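Local atomic coordinates of signal recognition 54 kDa protein (PDB entry 3DM5), a protein that belongs to the SRP54 family of signal recognition particle proteins, joining a helical bundle, a P-loop GTPase-type domain and a signal peptide binding domain. Residues K77-Y80 and E81-K85. Residues are numbered along the deposited sequence; the frame is centred on the assembly and turned at random.
Sequences KIVY and EELTK
Tyr80 O is gripped twice by Thr84, one turn further along the helix: the backbone N of Thr84 binds it at 3.1 Å and the hydroxyl OG1 at 2.9 Å, the two donors arriving from opposite faces of the carbonyl plane. Thr84 can do this because OG1 stands beside its own backbone N (chi1 -63°), folded back over the preceding turn. Thr84 OG1 also lies over one face of the Tyr80 ring, offset toward the rim, 3.7 Å from Tyr80 CE2. At the far end of that ring, Tyr80 OH is hydrogen-bonded to Pro287 O. Lys77, Glu81 and Lys85, spaced four residues apart along the helix, form a salt-bridge network. Lys77 NZ meets Glu81 OE2 at 2.6 Å, coming from above the carboxylate plane, while Lys85 NZ reaches Glu81 OE1 at 3.2 Å, on its anti side. Bent at chi2 (-95°), the Lys77 chain swings across the extended Glu81 side chain to bring NZ to its carboxylate. Both charged groups of this pair have further partners: Arg59 for Glu81, and Glu318 of a second subunit for Lys77. Among the backbone bonds of this helix, Glu82 N to Ile78 O is a straight one at 2.9 Å; Val79 CG1 and Leu83 CD1 pack at 4.2 Å on the apolar side. Glu82, largely buried, turns its carboxylate to Arg59 of helix 46-62. Helix 71-86 packs on helix 46-62 of the helical bundle through Ile78 and Glu82, and on helix 286-293 through Tyr80 and Thr84, both of which touch Val290.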
loop_
_atom_site.group_PDB
_atom_site.type_symbol
_atom_site.label_atom_id
_atom_site.label_comp_id
_atom_site.label_asym_id
_atom_site.label_seq_id
_atom_site.Cartn_x
_atom_site.Cartn_y
_atom_site.Cartn_z
ATOM N N LYS A 77 -12.104 -11.230 25.300
ATOM C CA LYS A 77 -12.026 -10.518 26.580
ATOM C C LYS A 77 -10.591 -10.311 27.059
ATOM O O LYS A 77 -10.221 -9.216 27.467
ATOM C CB LYS A 77 -12.818 -11.261 27.658
ATOM C CG LYS A 77 -13.191 -10.410 28.871
ATOM C CD LYS A 77 -12.198 -10.557 30.009
ATOM C CE LYS A 77 -12.704 -9.842 31.252
ATOM N NZ LYS A 77 -11.765 -9.924 32.411
ATOM N N ILE A 78 -9.796 -11.371 27.023
ATOM C CA ILE A 78 -8.387 -11.294 27.396
ATOM C C ILE A 78 -7.624 -10.208 26.612
ATOM O O ILE A 78 -6.953 -9.361 27.197
ATOM C CB ILE A 78 -7.691 -12.647 27.181
ATOM C CG1 ILE A 78 -8.341 -13.717 28.071
ATOM C CG2 ILE A 78 -6.213 -12.511 27.465
ATOM C CD1 ILE A 78 -7.804 -15.129 27.855
ATOM N N VAL A 79 -7.734 -10.241 25.288
ATOM C CA VAL A 79 -7.130 -9.227 24.439
ATOM C C VAL A 79 -7.579 -7.807 24.821
ATOM O O VAL A 79 -6.756 -6.913 24.930
ATOM C CB VAL A 79 -7.442 -9.495 22.942
ATOM C CG1 VAL A 79 -7.034 -8.324 22.048
ATOM C CG2 VAL A 79 -6.754 -10.730 22.486
ATOM N N TYR A 80 -8.878 -7.590 25.000
ATOM C CA TYR A 80 -9.381 -6.254 25.297
ATOM C C TYR A 80 -8.800 -5.732 26.592
ATOM O O TYR A 80 -8.480 -4.551 26.709
ATOM C CB TYR A 80 -10.887 -6.269 25.417
ATOM C CG TYR A 80 -11.470 -5.021 26.024
ATOM C CD1 TYR A 80 -12.134 -5.053 27.243
ATOM C CD2 TYR A 80 -11.385 -3.814 25.368
ATOM C CE1 TYR A 80 -12.698 -3.900 27.785
ATOM C CE2 TYR A 80 -11.945 -2.660 25.904
ATOM C CZ TYR A 80 -12.596 -2.706 27.109
ATOM O OH TYR A 80 -13.134 -1.542 27.627
ATOM N N GLU A 81 -8.672 -6.636 27.557
ATOM C CA GLU A 81 -8.279 -6.299 28.917
ATOM C C GLU A 81 -6.778 -6.052 29.017
ATOM O O GLU A 81 -6.325 -5.115 29.683
ATOM C CB GLU A 81 -8.733 -7.411 29.867
ATOM C CG GLU A 81 -8.055 -7.436 31.225
ATOM C CD GLU A 81 -8.540 -8.595 32.082
ATOM O OE1 GLU A 81 -8.075 -8.708 33.242
ATOM O OE2 GLU A 81 -9.384 -9.390 31.590
ATOM N N GLU A 82 -6.010 -6.890 28.337
ATOM C CA GLU A 82 -4.571 -6.701 28.259
ATOM C C GLU A 82 -4.184 -5.384 27.562
ATOM O O GLU A 82 -3.339 -4.634 28.072
ATOM C CB GLU A 82 -3.908 -7.908 27.597
ATOM C CG GLU A 82 -3.867 -9.110 28.505
ATOM C CD GLU A 82 -3.319 -8.769 29.885
ATOM O OE1 GLU A 82 -2.305 -8.033 29.975
ATOM O OE2 GLU A 82 -3.908 -9.243 30.880
ATOM N N LEU A 83 -4.806 -5.108 26.414
ATOM C CA LEU A 83 -4.559 -3.885 25.671
ATOM C C LEU A 83 -4.938 -2.660 26.493
ATOM O O LEU A 83 -4.246 -1.655 26.461
ATOM C CB LEU A 83 -5.313 -3.875 24.324
ATOM C CG LEU A 83 -4.599 -4.535 23.136
ATOM C CD1 LEU A 83 -5.422 -4.445 21.849
ATOM C CD2 LEU A 83 -3.223 -3.913 22.927
ATOM N N THR A 84 -6.035 -2.741 27.239
ATOM C CA THR A 84 -6.435 -1.615 28.079
ATOM C C THR A 84 -5.408 -1.280 29.157
ATOM O O THR A 84 -5.153 -0.099 29.400
ATOM C CB THR A 84 -7.841 -1.777 28.703
ATOM O OG1 THR A 84 -8.817 -1.837 27.662
ATOM C CG2 THR A 84 -8.176 -0.552 29.578
ATOM N N LYS A 85 -4.821 -2.298 29.789
ATOM C CA LYS A 85 -3.799 -2.056 30.826
ATOM C C LYS A 85 -2.531 -1.518 30.189
ATOM O O LYS A 85 -1.784 -0.758 30.801
ATOM C CB LYS A 85 -3.471 -3.320 31.625
ATOM C CG LYS A 85 -4.618 -3.833 32.483
ATOM C CD LYS A 85 -4.321 -5.211 33.051
ATOM C CE LYS A 85 -5.577 -5.827 33.665
ATOM N NZ LYS A 85 -5.397 -7.250 34.104
#